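Thioesterase (Streptomyces sp. WAC02707, PDB 6VAP) acts as the type II thioesterase of the borrelidin biosynthetic cluster, probably hydrolysing unproductive acyl thioesters from the polyketide synthase's carrier domains. Local coordinates at residues Q16-H21 / P42-L47; P49-L54 / E248-C253. All coordinates share one frame; numbering follows the deposited sequence.

Contact 1: Q16-H21 / P42-L47; sequences QYRPAH and PVAAAL
A chi1 of -69° in Tyr17 and -62° in Arg18 sets each CG beside its backbone N and opposite the carbonyl carbon, yet the two consecutive residues use the same small side chain, Ala44, in different ways. Tyr17 touches it at the root of its side chain: CB lies 3.9 Å from Ala44 CB, and the methyl sits at the edge of the tyrosine ring, near its plane. Beyond CB the phenol runs away from the alanine, and it is the ring of His41, just before Pro42, that stacks on it. Arg18 comes alongside with its aliphatic part, CG being 4.1 Å from Ala44 CB and 4.0 Å from Ala44 O. A second turn at chi2 (-80°) then bends the chain, carrying the guanidinium across to the next residue of the helix. Arg18 NH2 stands 3.9 Å from Ala45 CB, in an oblique approach that covers the methyl without any polar pairing.

The principle illustrated is how the loop after an edge strand packs on the neighbouring crossover helix in an alpha/beta-hydrolase fold. Helix 41-47 belongs to the beta-alpha-beta crossover joining the parallel strands 26-30 and 52-56, while Gln16-His21 leads away from the antiparallel edge strand 14-15. Small residues at 44 and 45 let the loop lie close to the helix, with the CA atoms of Arg18 and Ala44 6.1 Å apart. Ala44 is buried, its side chain also resting on Val53 of strand 52-56, and Tyr17 reaches Ala55 of the same strand. Towards the surface the definition declines: Arg18 is poorly ordered and touches a crystal neighbour, so its guanidinium position deserves caution. Within its own loop it gains only a weak hydrogen bond, from Arg18 NH1 to Tyr17 O at 3.5 Å.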
ATOM      1  N   GLN A  16     -14.277  -2.729  -4.752  1.00 22.12           N
ATOM      2  CA  GLN A  16     -14.759  -3.713  -3.784  1.00 42.35           C
ATOM      3  C   GLN A  16     -15.103  -4.963  -4.585  1.00 28.63           C
ATOM      4  O   GLN A  16     -16.137  -5.022  -5.258  1.00 28.30           O
ATOM      5  CB  GLN A  16     -15.970  -3.151  -3.043  1.00 55.68           C
ATOM      6  CG  GLN A  16     -16.530  -4.064  -1.965  1.00 71.04           C
ATOM      7  CD  GLN A  16     -17.779  -3.505  -1.316  1.00 78.01           C
ATOM      8  OE1 GLN A  16     -18.339  -2.525  -1.781  1.00 78.53           O
ATOM      9  NE2 GLN A  16     -18.218  -4.127  -0.237  1.00 86.23           N
ATOM     10  N   TYR A  17     -14.237  -5.970  -4.502  1.00 28.64           N
ATOM     11  CA  TYR A  17     -14.377  -7.136  -5.359  1.00 25.87           C
ATOM     12  C   TYR A  17     -15.374  -8.150  -4.817  1.00 26.86           C
ATOM     13  O   TYR A  17     -15.968  -8.888  -5.604  1.00 37.11           O
ATOM     14  CB  TYR A  17     -13.004  -7.772  -5.553  1.00 28.40           C
ATOM     15  CG  TYR A  17     -12.077  -6.912  -6.374  1.00 27.78           C
ATOM     16  CD1 TYR A  17     -12.430  -6.498  -7.667  1.00 37.92           C
ATOM     17  CD2 TYR A  17     -10.828  -6.549  -5.882  1.00 35.65           C
ATOM     18  CE1 TYR A  17     -11.573  -5.708  -8.420  1.00 44.05           C
ATOM     19  CE2 TYR A  17      -9.978  -5.746  -6.606  1.00 27.53           C
ATOM     20  CZ  TYR A  17     -10.343  -5.333  -7.879  1.00 38.35           C
ATOM     21  OH  TYR A  17      -9.501  -4.543  -8.625  1.00 42.01           O
ATOM     22  N   ARG A  18     -15.550  -8.229  -3.504  1.00 26.41           N
ATOM     23  CA  ARG A  18     -16.441  -9.199  -2.899  1.00 31.79           C
ATOM     24  C   ARG A  18     -17.384  -8.532  -1.902  1.00 38.36           C
ATOM     25  O   ARG A  18     -17.065  -7.484  -1.339  1.00 38.83           O
ATOM     26  CB  ARG A  18     -15.629 -10.290  -2.192  1.00 40.80           C
ATOM     27  CG  ARG A  18     -14.725 -11.106  -3.104  1.00 47.38           C
ATOM     28  CD  ARG A  18     -15.475 -12.183  -3.845  1.00 70.51           C
ATOM     29  NE  ARG A  18     -14.571 -13.115  -4.515  1.00 88.45           N
ATOM     30  CZ  ARG A  18     -14.122 -12.967  -5.758  1.00109.86           C
ATOM     31  NH1 ARG A  18     -14.487 -11.918  -6.483  1.00117.85           N
ATOM     32  NH2 ARG A  18     -13.307 -13.872  -6.277  1.00118.26           N
ATOM     33  N   PRO A  19     -18.546  -9.127  -1.670  1.00 38.59           N
ATOM     34  CA  PRO A  19     -19.432  -8.579  -0.634  1.00 41.33           C
ATOM     35  C   PRO A  19     -18.875  -8.841   0.750  1.00 36.60           C
ATOM     36  O   PRO A  19     -18.189  -9.837   0.994  1.00 34.74           O
ATOM     37  CB  PRO A  19     -20.754  -9.326  -0.837  1.00 39.38           C
ATOM     38  CG  PRO A  19     -20.596 -10.148  -2.109  1.00 51.36           C
ATOM     39  CD  PRO A  19     -19.113 -10.310  -2.346  1.00 40.83           C
ATOM     40  N   ALA A  20     -19.214  -7.954   1.675  1.00 44.71           N
ATOM     41  CA  ALA A  20     -18.726  -8.045   3.042  1.00 41.73           C
ATOM     42  C   ALA A  20     -19.889  -7.889   4.012  1.00 49.66           C
ATOM     43  O   ALA A  20     -20.851  -7.160   3.732  1.00 36.07           O
ATOM     44  CB  ALA A  20     -17.663  -6.987   3.316  1.00 35.20           C
ATOM     45  N   HIS A  21     -19.800  -8.595   5.143  1.00 38.30           N
ATOM     46  CA  HIS A  21     -20.778  -8.426   6.196  1.00 41.03           C
ATOM     47  C   HIS A  21     -20.835  -6.952   6.611  1.00 44.08           C
ATOM     48  O   HIS A  21     -19.849  -6.212   6.498  1.00 32.96           O
ATOM     49  CB  HIS A  21     -20.425  -9.299   7.403  1.00 48.67           C
ATOM     50  CG  HIS A  21     -20.551 -10.772   7.155  1.00 62.55           C
ATOM     51  ND1 HIS A  21     -21.452 -11.298   6.253  1.00 64.85           N
ATOM     52  CD2 HIS A  21     -19.897 -11.827   7.698  1.00 63.44           C
ATOM     53  CE1 HIS A  21     -21.355 -12.616   6.262  1.00 63.39           C
ATOM     54  NE2 HIS A  21     -20.412 -12.963   7.119  1.00 63.18           N
ATOM     55  N   PRO A  42      -6.953 -11.647  -4.725  1.00 26.51           N
ATOM     56  CA  PRO A  42      -6.800 -12.768  -3.777  1.00 24.79           C
ATOM     57  C   PRO A  42      -7.075 -12.405  -2.323  1.00 21.93           C
ATOM     58  O   PRO A  42      -7.634 -13.218  -1.572  1.00 22.97           O
ATOM     59  CB  PRO A  42      -5.347 -13.194  -3.981  1.00 23.78           C
ATOM     60  CG  PRO A  42      -4.957 -12.693  -5.332  1.00 38.77           C
ATOM     61  CD  PRO A  42      -5.723 -11.371  -5.476  1.00 24.96           C
ATOM     62  N   VAL A  43      -6.711 -11.199  -1.894  1.00 20.79           N
ATOM     63  CA  VAL A  43      -7.018 -10.787  -0.521  1.00 25.50           C
ATOM     64  C   VAL A  43      -8.537 -10.686  -0.325  1.00 20.57           C
ATOM     65  O   VAL A  43      -9.124 -11.219   0.629  1.00 21.49           O
ATOM     66  CB  VAL A  43      -6.310  -9.455  -0.199  1.00 27.49           C
ATOM     67  CG1 VAL A  43      -6.695  -8.987   1.197  1.00 26.50           C
ATOM     68  CG2 VAL A  43      -4.831  -9.612  -0.337  1.00 30.31           C
ATOM     69  N   ALA A  44      -9.200  -9.995  -1.241  1.00 22.01           N
ATOM     70  CA  ALA A  44     -10.650  -9.894  -1.175  1.00 37.40           C
ATOM     71  C   ALA A  44     -11.271 -11.279  -1.084  1.00 25.27           C
ATOM     72  O   ALA A  44     -12.063 -11.552  -0.171  1.00 31.30           O
ATOM     73  CB  ALA A  44     -11.176  -9.138  -2.396  1.00 29.76           C
ATOM     74  N   ALA A  45     -10.847 -12.190  -1.981  1.00 28.30           N
ATOM     75  CA  ALA A  45     -11.447 -13.521  -2.050  1.00 33.29           C
ATOM     76  C   ALA A  45     -11.211 -14.306  -0.763  1.00 37.31           C
ATOM     77  O   ALA A  45     -12.060 -15.097  -0.348  1.00 33.76           O
ATOM     78  CB  ALA A  45     -10.870 -14.292  -3.247  1.00 32.57           C
ATOM     79  N   ALA A  46     -10.059 -14.118  -0.123  1.00 29.85           N
ATOM     80  CA  ALA A  46      -9.694 -14.912   1.046  1.00 37.33           C
ATOM     81  C   ALA A  46     -10.233 -14.358   2.354  1.00 32.21           C
ATOM     82  O   ALA A  46     -10.404 -15.122   3.308  1.00 33.15           O
ATOM     83  CB  ALA A  46      -8.172 -15.012   1.155  1.00 39.24           C
ATOM     84  N   LEU A  47     -10.496 -13.056   2.435  1.00 24.81           N
ATOM     85  CA  LEU A  47     -10.945 -12.443   3.682  1.00 30.32           C
ATOM     86  C   LEU A  47     -12.437 -12.119   3.702  1.00 29.61           C
ATOM     87  O   LEU A  47     -13.042 -12.080   4.782  1.00 33.40           O
ATOM     88  CB  LEU A  47     -10.155 -11.156   3.959  1.00 23.88           C
ATOM     89  CG  LEU A  47      -8.649 -11.311   4.087  1.00 25.18           C
ATOM     90  CD1 LEU A  47      -8.033 -10.038   4.594  1.00 29.02           C
ATOM     91  CD2 LEU A  47      -8.248 -12.505   4.995  1.00 27.31           C
TER

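Contact 2: P49-L54 / E248-C253; sequences PRCDVL and EHLRTC
Arg50 grips the backbone of Cys253 side-on, NE and NH2 both donating to the single acceptor Cys253 O. The two bonds are matched, 3.1 Å from Arg50 NE and 3.1 Å from Arg50 NH2 to that oxygen, with N-H...O angles of 152° and 150°. The oxygen lies at the edge of the guanidinium and in its plane, whereas both donors stand above one face of the peptide carbonyl. Two converging bonds should restrict rotation of the guanidinium about its axis. Cys253 SG packs beside the same arm, 3.5 Å from Arg50 CD.

The chain that supplies this acceptor has just left helix 239-250, the C-terminal helix of an alpha/beta-hydrolase fold, which finishes in a Schellman motif with Arg251 at positive phi. The residues just past the helix bond back to it: Arg251 NH1 forms a salt bridge with Glu248 OE2 at 3.2 Å, and Thr252 OG1 donates a weak hydrogen bond to Ala247 O. The methyl CG2 of Thr252 lies 3.7 Å from the backbone oxygen Arg50 O. Deeper in, the contact turns apolar, where Cys51 SG rests 3.6 Å from Leu250 CD1, with both side chains also touching Leu27 of strand 26-30.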
ATOM      1  N   PRO A  49     -16.484 -12.813   3.253  1.00 47.18           N
ATOM      2  CA  PRO A  49     -17.204 -11.589   3.630  1.00 32.90           C
ATOM      3  C   PRO A  49     -16.875 -11.110   5.032  1.00 44.63           C
ATOM      4  O   PRO A  49     -17.444 -10.115   5.487  1.00 31.57           O
ATOM      5  CB  PRO A  49     -18.676 -12.008   3.535  1.00 33.79           C
ATOM      6  CG  PRO A  49     -18.654 -13.479   3.898  1.00 37.27           C
ATOM      7  CD  PRO A  49     -17.312 -14.022   3.446  1.00 47.51           C
ATOM      8  N   ARG A  50     -15.962 -11.810   5.709  1.00 33.14           N
ATOM      9  CA  ARG A  50     -15.633 -11.443   7.082  1.00 36.43           C
ATOM     10  C   ARG A  50     -14.839 -10.149   7.142  1.00 33.60           C
ATOM     11  O   ARG A  50     -14.743  -9.522   8.202  1.00 34.90           O
ATOM     12  CB  ARG A  50     -14.859 -12.563   7.766  1.00 38.69           C
ATOM     13  CG  ARG A  50     -15.704 -13.830   7.997  1.00 59.52           C
ATOM     14  CD  ARG A  50     -14.856 -15.072   8.275  1.00 67.68           C
ATOM     15  NE  ARG A  50     -13.679 -15.163   7.400  1.00 74.19           N
ATOM     16  CZ  ARG A  50     -13.725 -15.420   6.094  1.00 68.23           C
ATOM     17  NH1 ARG A  50     -14.894 -15.622   5.489  1.00 69.71           N
ATOM     18  NH2 ARG A  50     -12.602 -15.468   5.394  1.00 59.54           N
ATOM     19  N   CYS A  51     -14.295  -9.716   6.016  1.00 27.70           N
ATOM     20  CA  CYS A  51     -13.562  -8.459   5.945  1.00 29.11           C
ATOM     21  C   CYS A  51     -13.950  -7.731   4.666  1.00 45.77           C
ATOM     22  O   CYS A  51     -14.082  -8.357   3.610  1.00 46.39           O
ATOM     23  CB  CYS A  51     -12.043  -8.686   5.989  1.00 34.54           C
ATOM     24  SG  CYS A  51     -11.072  -7.161   5.864  1.00 48.58           S
ATOM     25  N   ASP A  52     -14.165  -6.417   4.772  1.00 41.06           N
ATOM     26  CA  ASP A  52     -14.487  -5.584   3.615  1.00 39.09           C
ATOM     27  C   ASP A  52     -13.178  -5.119   2.996  1.00 24.80           C
ATOM     28  O   ASP A  52     -12.575  -4.152   3.448  1.00 24.18           O
ATOM     29  CB  ASP A  52     -15.372  -4.413   4.024  1.00 59.85           C
ATOM     30  CG  ASP A  52     -15.807  -3.577   2.841  1.00 71.62           C
ATOM     31  OD1 ASP A  52     -15.539  -4.003   1.690  1.00 69.08           O
ATOM     32  OD2 ASP A  52     -16.411  -2.498   3.059  1.00 71.72           O
ATOM     33  N   VAL A  53     -12.728  -5.811   1.960  1.00 32.55           N
ATOM     34  CA  VAL A  53     -11.453  -5.507   1.321  1.00 38.32           C
ATOM     35  C   VAL A  53     -11.678  -4.455   0.248  1.00 29.16           C
ATOM     36  O   VAL A  53     -12.462  -4.665  -0.679  1.00 29.00           O
ATOM     37  CB  VAL A  53     -10.818  -6.765   0.716  1.00 36.24           C
ATOM     38  CG1 VAL A  53      -9.501  -6.399   0.018  1.00 32.69           C
ATOM     39  CG2 VAL A  53     -10.588  -7.832   1.803  1.00 35.03           C
ATOM     40  N   LEU A  54     -10.979  -3.338   0.350  1.00 21.14           N
ATOM     41  CA  LEU A  54     -11.103  -2.237  -0.592  1.00 21.14           C
ATOM     42  C   LEU A  54      -9.754  -2.062  -1.266  1.00 21.57           C
ATOM     43  O   LEU A  54      -8.743  -1.820  -0.593  1.00 27.41           O
ATOM     44  CB  LEU A  54     -11.521  -0.951   0.108  1.00 26.88           C
ATOM     45  CG  LEU A  54     -12.857  -1.018   0.843  1.00 29.96           C
ATOM     46  CD1 LEU A  54     -13.159   0.346   1.479  1.00 29.10           C
ATOM     47  CD2 LEU A  54     -13.980  -1.404  -0.100  1.00 38.09           C
ATOM     48  N   GLU A 248      -5.445 -11.839  11.584  1.00 29.66           N
ATOM     49  CA  GLU A 248      -5.221 -11.714  13.021  1.00 35.12           C
ATOM     50  C   GLU A 248      -5.404 -10.268  13.472  1.00 31.62           C
ATOM     51  O   GLU A 248      -5.982 -10.004  14.536  1.00 34.77           O
ATOM     52  CB  GLU A 248      -3.820 -12.216  13.378  1.00 55.30           C
ATOM     53  CG  GLU A 248      -3.537 -12.281  14.878  1.00 75.01           C
ATOM     54  CD  GLU A 248      -4.468 -13.233  15.609  1.00 87.94           C
ATOM     55  OE1 GLU A 248      -4.668 -14.365  15.122  1.00 89.03           O
ATOM     56  OE2 GLU A 248      -5.003 -12.843  16.669  1.00 95.11           O
ATOM     57  N   HIS A 249      -4.929  -9.307  12.677  1.00 30.42           N
ATOM     58  CA  HIS A 249      -5.050  -7.906  13.086  1.00 36.95           C
ATOM     59  C   HIS A 249      -6.498  -7.427  13.094  1.00 37.90           C
ATOM     60  O   HIS A 249      -6.875  -6.593  13.929  1.00 48.63           O
ATOM     61  CB  HIS A 249      -4.215  -7.023  12.166  1.00 40.68           C
ATOM     62  CG  HIS A 249      -2.790  -6.880  12.605  1.00 28.74           C
ATOM     63  ND1 HIS A 249      -2.374  -5.880  13.460  1.00 39.74           N
ATOM     64  CD2 HIS A 249      -1.691  -7.627  12.332  1.00 38.98           C
ATOM     65  CE1 HIS A 249      -1.074  -6.004  13.673  1.00 36.62           C
ATOM     66  NE2 HIS A 249      -0.637  -7.058  13.007  1.00 35.64           N
ATOM     67  N   LEU A 250      -7.322  -7.953  12.192  1.00 33.29           N
ATOM     68  CA  LEU A 250      -8.715  -7.552  12.094  1.00 36.50           C
ATOM     69  C   LEU A 250      -9.661  -8.505  12.806  1.00 39.96           C
ATOM     70  O   LEU A 250     -10.878  -8.352  12.679  1.00 45.23           O
ATOM     71  CB  LEU A 250      -9.120  -7.419  10.628  1.00 44.81           C
ATOM     72  CG  LEU A 250      -8.349  -6.358   9.851  1.00 45.73           C
ATOM     73  CD1 LEU A 250      -8.548  -6.523   8.368  1.00 47.57           C
ATOM     74  CD2 LEU A 250      -8.757  -4.974  10.300  1.00124.74           C
ATOM     75  N   ARG A 251      -9.139  -9.454  13.579  1.00 40.00           N
ATOM     76  CA  ARG A 251      -9.961 -10.332  14.418  1.00 45.21           C
ATOM     77  C   ARG A 251     -10.888 -11.202  13.562  1.00 54.66           C
ATOM     78  O   ARG A 251     -12.083 -11.347  13.838  1.00 68.72           O
ATOM     79  CB  ARG A 251     -10.765  -9.532  15.451  1.00 66.02           C
ATOM     80  CG  ARG A 251      -9.967  -8.453  16.174  1.00 75.95           C
ATOM     81  CD  ARG A 251      -8.945  -9.054  17.127  1.00 89.26           C
ATOM     82  NE  ARG A 251      -7.684  -8.314  17.118  1.00100.05           N
ATOM     83  CZ  ARG A 251      -6.487  -8.849  17.345  1.00109.15           C
ATOM     84  NH1 ARG A 251      -6.365 -10.144  17.609  1.00114.80           N
ATOM     85  NH2 ARG A 251      -5.403  -8.084  17.310  1.00109.28           N
ATOM     86  N   THR A 252     -10.319 -11.803  12.518  1.00 54.20           N
ATOM     87  CA  THR A 252     -11.066 -12.654  11.603  1.00 55.39           C
ATOM     88  C   THR A 252     -10.219 -13.873  11.246  1.00 58.37           C
ATOM     89  O   THR A 252      -9.092 -14.047  11.726  1.00 55.84           O
ATOM     90  CB  THR A 252     -11.453 -11.900  10.322  1.00 62.79           C
ATOM     91  OG1 THR A 252     -10.264 -11.538   9.599  1.00 53.92           O
ATOM     92  CG2 THR A 252     -12.246 -10.647  10.646  1.00 65.87           C
ATOM     93  N   CYS A 253     -10.767 -14.726  10.384  1.00 67.38           N
ATOM     94  CA  CYS A 253     -10.076 -15.904   9.880  1.00 66.03           C
ATOM     95  C   CYS A 253      -9.882 -15.764   8.374  1.00 62.48           C
ATOM     96  O   CYS A 253     -10.551 -14.966   7.711  1.00 64.86           O
ATOM     97  CB  CYS A 253     -10.857 -17.189  10.198  1.00 62.51           C
ATOM     98  SG  CYS A 253     -12.431 -17.359   9.305  1.00 68.87           S
TER

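In the fold
Contacts 1 and 2 follow each other along the chain and lie about 9 Å apart, centre to centre, near the edge-strand end of the sheet. Both are partly buried; each has a buried inner side and an arginine at its more exposed side. In contact 1 the arginine's partners across the contact are alanines, met by packing, and the joint is apolar; in contact 2 it is bound to a main-chain carbonyl. Contact 1 fastens an early loop to helix 41-47; contact 2 joins the run-in to strand 52-56 to the end of helix 239-250 and the residues after it. They also meet directly: His21 N probably donates to Pro49 O at 2.8 Å, and Ala20 CB packs 3.5 Å from Asp52 CA.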